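Local coordinates for putative oxidoreductase (Bacteroides fragilis NCTC 9343, PDB 3EOF), which binds flavin mononucleotide and is probably an NADPH-dependent oxidoreductase of the nitroreductase family, at residues 22-27 with 124-129; 31-36 with 44-49; 136-141 with 238-243. One frame throughout, in Å; residues are numbered along the deposited sequence.

Contacts 1 and 2 are neighbours, their centres 12 Å apart: both use helix 22-32 and both reach the same sheet, antiparallel within the chain, at its two outermost strands there, 127-131 and 44-49. Leu25 CD2 of contact 1 meets Val48 CG1 of contact 2 at 3.6 Å, and contact 2 is nested inside the loop that contact 1 closes. Each runs to a different flavin: Cys129 touches one FMN, Ser36 the other, in sites built jointly by the two subunits. Contact 3 stands apart, its centre 28 Å from that of contact 1 and 21 Å from that of contact 2; the side chain of Pro138 is about 12 Å from a bound FMN.

Contact 1: residues 22-27 with 124-129; sequences PDLLND and AGLGIC. With FMN (flavin mononucleotide), chain C.
Leu24 of helix 22-32 meets Ala124 and Leu126 through its two methyl ends, one partner each. All of this is apolar. CD1 of Leu24 approaches Ala124 CB at 4.4 Å and its CD2 approaches Leu126 CD1 at 4.3 Å, so the fork of Leu24 spans the turn that leads from helix 100-123 into strand 127-131. With CG anti to the backbone N (chi1 -179°), the isobutyl group reaches across to that turn; the contact is slight, 94 Å² in all, and Tyr161 adds to it by touching both Leu24 and Leu126. Backbone bonds shape the turn itself: Gly125, with positive phi, is the C-prime residue of a Schellman motif, in which Leu126 N bonds to Ala121 O and Gly125 N to Glu122 O. Further along, the interaction is with the flavin. Cys129 SG lies 3.6 Å from N1 of FMN and 3.8 Å from its C2, while Thr11 packs against the cysteine and also bonds the cofactor. Helix 22-32 thus packs through Leu24 on the connection between helix 100-123, ended by a Schellman motif, and strand 127-131, which in this nitroreductase-family fold leads to Cys129 in the FMN pocket.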
loop_
_atom_site.group_PDB
_atom_site.type_symbol
_atom_site.label_atom_id
_atom_site.label_comp_id
_atom_site.label_asym_id
_atom_site.label_seq_id
_atom_site.Cartn_x
_atom_site.Cartn_y
_atom_site.Cartn_z
ATOM N N PRO A 22 23.412 -9.155 -5.490
ATOM C CA PRO A 22 22.919 -9.110 -4.107
ATOM C C PRO A 22 23.170 -7.734 -3.438
ATOM O O PRO A 22 22.276 -7.208 -2.792
ATOM C CB PRO A 22 23.706 -10.240 -3.412
ATOM C CG PRO A 22 24.046 -11.199 -4.528
ATOM C CD PRO A 22 24.281 -10.325 -5.738
ATOM N N ASP A 23 24.359 -7.148 -3.602
ATOM C CA ASP A 23 24.653 -5.835 -2.988
ATOM C C ASP A 23 23.561 -4.818 -3.319
ATOM O O ASP A 23 23.038 -4.143 -2.424
ATOM C CB ASP A 23 26.033 -5.268 -3.385
ATOM C CG ASP A 23 27.228 -5.957 -2.673
ATOM O OD1 ASP A 23 27.006 -6.944 -1.952
ATOM O OD2 ASP A 23 28.406 -5.499 -2.856
ATOM N N LEU A 24 23.205 -4.741 -4.598
ATOM C CA LEU A 24 22.178 -3.794 -5.088
ATOM C C LEU A 24 20.773 -4.156 -4.616
ATOM O O LEU A 24 20.086 -3.318 -4.041
ATOM C CB LEU A 24 22.227 -3.615 -6.634
ATOM C CG LEU A 24 21.199 -2.628 -7.230
ATOM C CD1 LEU A 24 21.348 -1.251 -6.585
ATOM C CD2 LEU A 24 21.302 -2.543 -8.733
ATOM N N LEU A 25 20.324 -5.377 -4.877
ATOM C CA LEU A 25 19.022 -5.781 -4.379
ATOM C C LEU A 25 18.899 -5.560 -2.846
ATOM O O LEU A 25 17.949 -4.976 -2.371
ATOM C CB LEU A 25 18.699 -7.240 -4.747
ATOM C CG LEU A 25 17.240 -7.567 -4.513
ATOM C CD1 LEU A 25 16.246 -6.783 -5.439
ATOM C CD2 LEU A 25 17.050 -9.093 -4.674
ATOM N N ASN A 26 19.865 -6.019 -2.071
ATOM C CA ASN A 26 19.799 -5.852 -0.632
ATOM C C ASN A 26 19.854 -4.409 -0.203
ATOM O O ASN A 26 19.233 -4.057 0.781
ATOM C CB ASN A 26 20.906 -6.631 0.064
ATOM C CG ASN A 26 20.726 -8.146 -0.017
ATOM O OD1 ASN A 26 19.613 -8.677 -0.172
ATOM N ND2 ASN A 26 21.839 -8.848 0.096
ATOM N N ASP A 27 20.587 -3.570 -0.930
ATOM C CA ASP A 27 20.686 -2.145 -0.573
ATOM C C ASP A 27 19.333 -1.451 -0.822
ATOM O O ASP A 27 18.869 -0.700 0.006
ATOM C CB ASP A 27 21.807 -1.470 -1.346
ATOM C CG ASP A 27 22.274 -0.141 -0.714
ATOM O OD1 ASP A 27 22.048 0.107 0.497
ATOM O OD2 ASP A 27 22.915 0.650 -1.449
ATOM N N ALA A 124 17.417 3.576 -9.484
ATOM C CA ALA A 124 18.647 2.829 -9.762
ATOM C C ALA A 124 18.706 2.311 -11.219
ATOM O O ALA A 124 19.622 1.592 -11.585
ATOM C CB ALA A 124 18.809 1.664 -8.785
ATOM N N GLY A 125 17.764 2.680 -12.067
ATOM C CA GLY A 125 17.846 2.265 -13.470
ATOM C C GLY A 125 17.171 0.930 -13.757
ATOM O O GLY A 125 17.259 0.411 -14.847
ATOM N N LEU A 126 16.497 0.357 -12.781
ATOM C CA LEU A 126 15.791 -0.915 -13.028
ATOM C C LEU A 126 14.337 -0.674 -13.481
ATOM O O LEU A 126 13.813 0.433 -13.423
ATOM C CB LEU A 126 15.826 -1.774 -11.780
ATOM C CG LEU A 126 17.174 -2.211 -11.205
ATOM C CD1 LEU A 126 17.078 -2.550 -9.698
ATOM C CD2 LEU A 126 17.766 -3.367 -11.971
ATOM N N GLY A 127 13.703 -1.722 -13.999
ATOM C CA GLY A 127 12.315 -1.648 -14.396
ATOM C C GLY A 127 11.592 -2.668 -13.532
ATOM O O GLY A 127 12.105 -3.729 -13.225
ATOM N N ILE A 128 10.393 -2.327 -13.127
ATOM C CA ILE A 128 9.592 -3.165 -12.278
ATOM C C ILE A 128 8.183 -3.319 -12.893
ATOM O O ILE A 128 7.759 -2.563 -13.753
ATOM C CB ILE A 128 9.486 -2.565 -10.834
ATOM C CG1 ILE A 128 8.671 -1.266 -10.827
ATOM C CG2 ILE A 128 10.917 -2.297 -10.198
ATOM C CD1 ILE A 128 7.147 -1.410 -10.776
ATOM N N CYS A 129 7.477 -4.315 -12.393
ATOM C CA CYS A 129 6.108 -4.598 -12.761
ATOM C C CYS A 129 5.478 -5.299 -11.573
ATOM O O CYS A 129 6.040 -6.250 -11.030
ATOM C CB CYS A 129 6.026 -5.505 -13.977
ATOM S SG CYS A 129 4.346 -5.780 -14.517
HETATM N N1 FMN C . 0.853 -5.357 -14.995
HETATM C C2 FMN C . 0.789 -6.595 -15.645
HETATM O O2 FMN C . 1.255 -6.742 -16.786
HETATM N N3 FMN C . 0.168 -7.690 -15.040
HETATM C C4 FMN C . -0.418 -7.614 -13.761
HETATM O O4 FMN C . -0.589 -8.697 -13.083
HETATM C C4A FMN C . -0.357 -6.334 -13.124
HETATM N N5 FMN C . -0.918 -6.174 -11.865
HETATM C C5A FMN C . -0.844 -4.970 -11.182
HETATM C C6 FMN C . -1.422 -4.913 -9.906
HETATM C C7 FMN C . -1.401 -3.742 -9.170
HETATM C C7M FMN C . -2.061 -3.748 -7.821
HETATM C C8 FMN C . -0.807 -2.605 -9.711
HETATM C C8M FMN C . -0.582 -1.432 -8.816
HETATM C C9 FMN C . -0.222 -2.653 -10.997
HETATM C C9A FMN C . -0.227 -3.842 -11.769
HETATM N N10 FMN C . 0.331 -3.973 -13.066
HETATM C C10 FMN C . 0.269 -5.210 -13.733
HETATM C "C1'" FMN C . 0.939 -2.791 -13.817
HETATM C "C2'" FMN C . -0.184 -1.895 -14.318
HETATM O "O2'" FMN C . -0.857 -2.573 -15.387
HETATM C "C3'" FMN C . 0.323 -0.513 -14.681
HETATM O "O3'" FMN C . 0.799 0.223 -13.539
HETATM C "C4'" FMN C . -0.744 0.335 -15.388
HETATM O "O4'" FMN C . -1.019 -0.176 -16.677
HETATM C "C5'" FMN C . -0.218 1.724 -15.614
HETATM O "O5'" FMN C . 1.023 1.525 -16.294
HETATM P P FMN C . 2.392 2.268 -15.810
HETATM O O1P FMN C . 2.817 1.773 -14.412
HETATM O O2P FMN C . 2.116 3.748 -15.744
HETATM O O3P FMN C . 3.385 2.008 -16.953
#

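Contact 2: residues 31-36 with 44-49. With FMN (flavin mononucleotide), chain D.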
loop_
_atom_site.group_PDB
_atom_site.type_symbol
_atom_site.label_atom_id
_atom_site.label_comp_id
_atom_site.label_asym_id
_atom_site.label_seq_id
_atom_site.Cartn_x
_atom_site.Cartn_y
_atom_site.Cartn_z
ATOM N N THR A 31 16.917 -0.081 2.196
ATOM C CA THR A 31 16.432 1.300 2.132
ATOM C C THR A 31 14.907 1.301 2.050
ATOM O O THR A 31 14.249 2.062 2.726
ATOM C CB THR A 31 17.069 2.113 0.970
ATOM O OG1 THR A 31 18.507 2.019 1.000
ATOM C CG2 THR A 31 16.696 3.570 1.088
ATOM N N SER A 32 14.313 0.423 1.270
ATOM C CA SER A 32 12.860 0.414 1.217
ATOM C C SER A 32 12.263 0.217 2.607
ATOM O O SER A 32 11.223 0.787 2.923
ATOM C CB SER A 32 12.347 -0.631 0.236
ATOM O OG SER A 32 12.448 -1.929 0.772
ATOM N N PHE A 33 12.955 -0.541 3.459
ATOM C CA PHE A 33 12.441 -0.862 4.785
ATOM C C PHE A 33 12.422 0.354 5.701
ATOM O O PHE A 33 11.845 0.291 6.770
ATOM C CB PHE A 33 13.177 -2.029 5.461
ATOM C CG PHE A 33 13.230 -3.307 4.660
ATOM C CD1 PHE A 33 12.277 -3.614 3.715
ATOM C CD2 PHE A 33 14.248 -4.234 4.900
ATOM C CE1 PHE A 33 12.332 -4.816 3.011
ATOM C CE2 PHE A 33 14.315 -5.388 4.195
ATOM C CZ PHE A 33 13.354 -5.684 3.234
ATOM N N ARG A 34 13.020 1.458 5.267
ATOM C CA ARG A 34 12.893 2.738 5.958
ATOM C C ARG A 34 11.513 3.399 5.755
ATOM O O ARG A 34 11.259 4.436 6.330
ATOM C CB ARG A 34 14.026 3.706 5.537
ATOM C CG ARG A 34 15.352 3.350 6.162
ATOM C CD ARG A 34 15.206 3.668 7.596
ATOM N NE ARG A 34 16.289 3.221 8.441
ATOM C CZ ARG A 34 16.262 3.393 9.758
ATOM N NH1 ARG A 34 15.215 4.016 10.333
ATOM N NH2 ARG A 34 17.265 2.944 10.496
ATOM N N ALA A 35 10.645 2.800 4.937
ATOM C CA ALA A 35 9.266 3.253 4.737
ATOM C C ALA A 35 8.606 3.267 6.105
ATOM O O ALA A 35 9.013 2.527 7.035
ATOM C CB ALA A 35 8.492 2.281 3.787
ATOM N N SER A 36 7.594 4.112 6.248
ATOM C CA SER A 36 6.857 4.210 7.498
ATOM C C SER A 36 6.297 2.878 7.773
ATOM O O SER A 36 5.926 2.144 6.829
ATOM C CB SER A 36 5.737 5.218 7.385
ATOM O OG SER A 36 6.287 6.476 7.169
ATOM N N TYR A 44 6.082 -7.080 7.672
ATOM C CA TYR A 44 6.271 -7.639 6.356
ATOM C C TYR A 44 7.510 -8.489 6.290
ATOM O O TYR A 44 8.416 -8.395 7.128
ATOM C CB TYR A 44 6.435 -6.496 5.323
ATOM C CG TYR A 44 7.389 -5.388 5.756
ATOM C CD1 TYR A 44 8.752 -5.518 5.584
ATOM C CD2 TYR A 44 6.933 -4.235 6.379
ATOM C CE1 TYR A 44 9.631 -4.525 5.993
ATOM C CE2 TYR A 44 7.827 -3.237 6.813
ATOM C CZ TYR A 44 9.166 -3.396 6.586
ATOM O OH TYR A 44 10.075 -2.433 6.957
ATOM N N SER A 45 7.522 -9.338 5.275
ATOM C CA SER A 45 8.669 -10.119 4.901
ATOM C C SER A 45 8.665 -10.037 3.396
ATOM O O SER A 45 7.635 -9.817 2.789
ATOM C CB SER A 45 8.548 -11.570 5.344
ATOM O OG SER A 45 8.805 -11.658 6.727
ATOM N N VAL A 46 9.837 -10.210 2.821
ATOM C CA VAL A 46 10.045 -10.200 1.391
ATOM C C VAL A 46 10.721 -11.510 1.017
ATOM O O VAL A 46 11.869 -11.804 1.455
ATOM C CB VAL A 46 10.971 -9.020 0.951
ATOM C CG1 VAL A 46 11.075 -8.973 -0.622
ATOM C CG2 VAL A 46 10.493 -7.667 1.544
ATOM N N VAL A 47 10.032 -12.322 0.216
ATOM C CA VAL A 47 10.642 -13.497 -0.325
ATOM C C VAL A 47 11.284 -13.102 -1.658
ATOM O O VAL A 47 10.618 -12.573 -2.566
ATOM C CB VAL A 47 9.658 -14.661 -0.523
ATOM C CG1 VAL A 47 10.407 -15.833 -1.035
ATOM C CG2 VAL A 47 8.983 -14.997 0.787
ATOM N N VAL A 48 12.588 -13.349 -1.750
ATOM C CA VAL A 48 13.410 -13.083 -2.939
ATOM C C VAL A 48 13.582 -14.404 -3.699
ATOM O O VAL A 48 14.142 -15.350 -3.173
ATOM C CB VAL A 48 14.798 -12.518 -2.564
ATOM C CG1 VAL A 48 15.681 -12.318 -3.826
ATOM C CG2 VAL A 48 14.639 -11.189 -1.741
ATOM N N THR A 49 13.020 -14.440 -4.916
ATOM C CA THR A 49 13.089 -15.533 -5.863
ATOM C C THR A 49 14.007 -15.231 -7.060
ATOM O O THR A 49 13.729 -14.384 -7.876
ATOM C CB THR A 49 11.699 -15.832 -6.353
ATOM O OG1 THR A 49 10.908 -16.180 -5.205
ATOM C CG2 THR A 49 11.680 -16.920 -7.429
HETATM N N1 FMN D . 2.556 7.688 13.534
HETATM C C2 FMN D . 1.811 8.381 14.491
HETATM O O2 FMN D . 2.320 9.229 15.245
HETATM N N3 FMN D . 0.465 8.094 14.659
HETATM C C4 FMN D . -0.196 7.151 13.870
HETATM O O4 FMN D . -1.432 7.302 13.779
HETATM C C4A FMN D . 0.547 6.439 12.891
HETATM N N5 FMN D . -0.055 5.469 12.068
HETATM C C5A FMN D . 0.678 4.797 11.076
HETATM C C6 FMN D . 0.054 3.838 10.266
HETATM C C7 FMN D . 0.741 3.155 9.255
HETATM C C7M FMN D . -0.045 2.795 8.010
HETATM C C8 FMN D . 2.106 3.430 9.100
HETATM C C8M FMN D . 2.762 3.016 7.830
HETATM C C9 FMN D . 2.751 4.368 9.906
HETATM C C9A FMN D . 2.056 5.079 10.910
HETATM N N10 FMN D . 2.667 6.057 11.736
HETATM C C10 FMN D . 1.933 6.721 12.727
HETATM C "C1'" FMN D . 4.136 6.336 11.671
HETATM C "C2'" FMN D . 4.879 5.193 12.354
HETATM O "O2'" FMN D . 4.576 5.158 13.739
HETATM C "C3'" FMN D . 6.377 5.359 12.058
HETATM O "O3'" FMN D . 6.595 5.134 10.677
HETATM C "C4'" FMN D . 7.272 4.443 12.890
HETATM O "O4'" FMN D . 7.428 4.976 14.196
HETATM C "C5'" FMN D . 8.660 4.336 12.296
HETATM O "O5'" FMN D . 9.168 5.646 12.278
HETATM P P FMN D . 9.874 6.342 10.986
HETATM O O1P FMN D . 11.015 5.473 10.522
HETATM O O2P FMN D . 10.450 7.668 11.442
HETATM O O3P FMN D . 8.811 6.513 9.908
HETATM O O HOH W 1 8.960 -0.143 6.761
#
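Phe33 and Tyr44 mark the closest backbone approach, CA to CA 9.3 Å, between the type I turn Ser32-Ala35, at the C-terminal end of the helix that begins at residue 22, and strand 44-49, an outermost strand of the nitroreductase sheet within its chain. The gap is bridged by side chains. The Phe33 and Tyr44 rings meet obliquely, centroids 5.5 Å apart and planes at 39°, with Phe33 CD1 3.6 Å from Tyr44 CE1. Tyr44 CG sits between its backbone N and carbonyl carbon (chi1 46°), a torsion that carries the ring up to the turn and sets the phenol oxygen beside Phe33 CB. Val46, two residues on and on the same side of the strand, puts CG2 at the edge of the Phe33 ring, near its plane, 3.7 Å from CE1. The contact is buried: helix 100-123 packs on Tyr44 through Thr110 and Val113, and Ile177 of the second subunit packs on Phe33. The turn also serves the dimer, since Arg171 of the second subunit is hydrogen-bonded to Phe33 O and Ala35 O and at the same time to FMN. Ser36, just after the turn, lines that flavin's pocket, its CA 3.3 Å from the ribityl O3'. The phenol oxygen of Tyr44 is hydrogen-bonded to Gln42 NE2 and also to a water, which links the strand to the turn: the water oxygen is 2.6 Å from Tyr44 OH, 2.9 Å from Phe33 O and 2.7 Å from Ala35 O.

Contact 3: residues 136-141 with 238-243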
loop_
_atom_site.group_PDB
_atom_site.type_symbol
_atom_site.label_atom_id
_atom_site.label_comp_id
_atom_site.label_asym_id
_atom_site.label_seq_id
_atom_site.Cartn_x
_atom_site.Cartn_y
_atom_site.Cartn_z
ATOM N N TYR A 136 -5.047 -13.138 -6.536
ATOM C CA TYR A 136 -5.952 -14.136 -7.206
ATOM C C TYR A 136 -5.560 -15.536 -6.775
ATOM O O TYR A 136 -6.409 -16.448 -6.643
ATOM C CB TYR A 136 -5.896 -14.066 -8.734
ATOM C CG TYR A 136 -6.615 -12.873 -9.285
ATOM C CD1 TYR A 136 -6.061 -11.598 -9.155
ATOM C CD2 TYR A 136 -7.858 -13.007 -9.894
ATOM C CE1 TYR A 136 -6.709 -10.491 -9.626
ATOM C CE2 TYR A 136 -8.534 -11.900 -10.365
ATOM C CZ TYR A 136 -7.949 -10.637 -10.239
ATOM O OH TYR A 136 -8.606 -9.515 -10.703
ATOM N N ASN A 137 -4.248 -15.744 -6.648
ATOM C CA ASN A 137 -3.718 -17.063 -6.266
ATOM C C ASN A 137 -2.838 -17.072 -5.041
ATOM O O ASN A 137 -1.761 -17.671 -5.066
ATOM C CB ASN A 137 -2.940 -17.636 -7.431
ATOM C CG ASN A 137 -3.829 -18.267 -8.477
ATOM O OD1 ASN A 137 -4.760 -19.013 -8.162
ATOM N ND2 ASN A 137 -3.510 -18.010 -9.741
ATOM N N PRO A 138 -3.324 -16.486 -3.942
ATOM C CA PRO A 138 -2.488 -16.447 -2.758
ATOM C C PRO A 138 -2.210 -17.850 -2.231
ATOM O O PRO A 138 -1.112 -18.123 -1.790
ATOM C CB PRO A 138 -3.315 -15.592 -1.760
ATOM C CG PRO A 138 -4.747 -15.815 -2.195
ATOM C CD PRO A 138 -4.637 -15.851 -3.694
ATOM N N GLN A 139 -3.161 -18.766 -2.279
ATOM C CA GLN A 139 -2.835 -20.084 -1.760
ATOM C C GLN A 139 -1.631 -20.709 -2.446
ATOM O O GLN A 139 -0.807 -21.300 -1.785
ATOM C CB GLN A 139 -4.021 -21.027 -1.823
ATOM C CG GLN A 139 -3.768 -22.351 -0.998
ATOM C CD GLN A 139 -3.523 -22.073 0.479
ATOM O OE1 GLN A 139 -4.346 -21.445 1.117
ATOM N NE2 GLN A 139 -2.378 -22.529 1.024
HETATM N N MSE A 140 -1.527 -20.578 -3.766
HETATM C CA MSE A 140 -0.435 -21.164 -4.550
HETATM C C MSE A 140 0.878 -20.527 -4.203
HETATM O O MSE A 140 1.902 -21.168 -4.202
HETATM C CB MSE A 140 -0.688 -20.985 -6.034
HETATM C CG MSE A 140 -1.856 -21.838 -6.588
HETATM SE SE MSE A 140 -2.164 -21.504 -8.491
HETATM C CE MSE A 140 -0.696 -22.289 -9.186
ATOM N N ILE A 141 0.856 -19.256 -3.954
ATOM C CA ILE A 141 2.077 -18.531 -3.568
ATOM C C ILE A 141 2.402 -18.989 -2.161
ATOM O O ILE A 141 3.545 -19.249 -1.858
ATOM C CB ILE A 141 1.840 -17.032 -3.666
ATOM C CG1 ILE A 141 1.580 -16.677 -5.129
ATOM C CG2 ILE A 141 3.047 -16.232 -3.154
ATOM C CD1 ILE A 141 1.084 -15.277 -5.371
ATOM N N LEU A 238 -11.218 -14.510 1.667
ATOM C CA LEU A 238 -11.669 -14.775 3.026
ATOM C C LEU A 238 -11.196 -16.141 3.437
ATOM O O LEU A 238 -10.680 -16.282 4.521
ATOM C CB LEU A 238 -13.189 -14.654 3.148
ATOM C CG LEU A 238 -13.748 -13.243 2.938
ATOM C CD1 LEU A 238 -15.258 -13.272 2.836
ATOM C CD2 LEU A 238 -13.289 -12.385 4.047
ATOM N N LYS A 239 -11.336 -17.130 2.554
ATOM C CA LYS A 239 -10.854 -18.461 2.819
ATOM C C LYS A 239 -9.355 -18.524 3.135
ATOM O O LYS A 239 -8.936 -19.208 4.063
ATOM C CB LYS A 239 -11.169 -19.400 1.643
ATOM C CG LYS A 239 -12.632 -19.731 1.493
ATOM C CD LYS A 239 -12.864 -20.683 0.294
ATOM C CE LYS A 239 -14.345 -21.060 0.183
ATOM N NZ LYS A 239 -14.661 -21.963 -1.003
ATOM N N VAL A 240 -8.548 -17.831 2.347
ATOM C CA VAL A 240 -7.110 -17.884 2.513
ATOM C C VAL A 240 -6.694 -17.083 3.735
ATOM O O VAL A 240 -5.779 -17.501 4.463
ATOM C CB VAL A 240 -6.368 -17.430 1.242
ATOM C CG1 VAL A 240 -4.850 -17.500 1.426
ATOM C CG2 VAL A 240 -6.777 -18.311 0.089
ATOM N N LEU A 241 -7.376 -15.977 4.002
ATOM C CA LEU A 241 -7.073 -15.189 5.196
ATOM C C LEU A 241 -7.352 -16.046 6.441
ATOM O O LEU A 241 -6.589 -16.030 7.410
ATOM C CB LEU A 241 -7.917 -13.926 5.220
ATOM C CG LEU A 241 -7.482 -12.723 4.396
ATOM C CD1 LEU A 241 -8.692 -11.782 4.291
ATOM C CD2 LEU A 241 -6.310 -12.047 5.043
ATOM N N ARG A 242 -8.429 -16.836 6.384
ATOM C CA ARG A 242 -8.808 -17.719 7.480
ATOM C C ARG A 242 -7.698 -18.773 7.710
ATOM O O ARG A 242 -7.191 -18.973 8.822
ATOM C CB ARG A 242 -10.155 -18.383 7.147
ATOM C CG ARG A 242 -10.660 -19.399 8.184
ATOM C CD ARG A 242 -12.191 -19.707 8.039
ATOM N NE ARG A 242 -12.991 -18.472 7.871
ATOM C CZ ARG A 242 -13.688 -18.133 6.775
ATOM N NH1 ARG A 242 -13.769 -18.944 5.710
ATOM N NH2 ARG A 242 -14.347 -16.973 6.761
ATOM N N ARG A 243 -7.294 -19.389 6.607
ATOM C CA ARG A 243 -6.308 -20.453 6.586
ATOM C C ARG A 243 -4.994 -19.913 7.145
ATOM O O ARG A 243 -4.243 -20.618 7.830
ATOM C CB ARG A 243 -6.185 -20.918 5.137
ATOM C CG ARG A 243 -6.114 -22.394 4.956
ATOM C CD ARG A 243 -7.100 -22.855 3.858
ATOM N NE ARG A 243 -6.754 -22.398 2.512
ATOM C CZ ARG A 243 -7.547 -22.488 1.433
ATOM N NH1 ARG A 243 -8.791 -22.970 1.512
ATOM N NH2 ARG A 243 -7.103 -22.049 0.258
#
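The guanidinium of Arg243 presents one edge to the amide of Gln139, whose OE1 lies in the guanidinium plane; Gln139 CB also lies at the edge, in plane. The two flat groups are turned 55° against each other, and their side chains cross at about a right angle. Arg243 grips side-on, with NE and NH2 both donating to the one oxygen: Arg243 NE to Gln139 OE1 is 2.9 Å and Arg243 NH2 to Gln139 OE1 is 3.0 Å. Both bonds are bent, the N-H...O angle at NE being 148°, as expected when two neighbouring nitrogens share one acceptor. Both donors come from the same face of the amide, NE from well above the carbonyl plane and NH2 tilted from it. With CG anti to the backbone N (chi1 -168°), Gln139 CG comes within 3.6 Å of Arg243 NH2; the bend at chi2 then turns the amide so that OE1 meets the guanidinium. The other end of the amide is held within its own helix, Gln139 NE2 bonding to Asp143 OD1, which helps to fix which way the oxygen faces.

Beneath this polar pair the contact is apolar. Pro138 CG lies 3.9 Å from Val240 CG2 and 4.0 Å from Val240 CG1, so the ring rests against both branches of the valine. Both methyls also come near the bonded amide oxygen, Val240 CG1 at 4.0 Å from Gln139 OE1. Phe152 of strand 151-160 touches Pro138 and Val240 alike on the buried side, whereas Arg243 is exposed. This is a helix-to-helix contact, an apolar base beneath a side-on arginine-to-amide pair in which NE and NH2 share one oxygen, by which the first turn of helix 138-145 holds the end of the C-terminal helix 227-243.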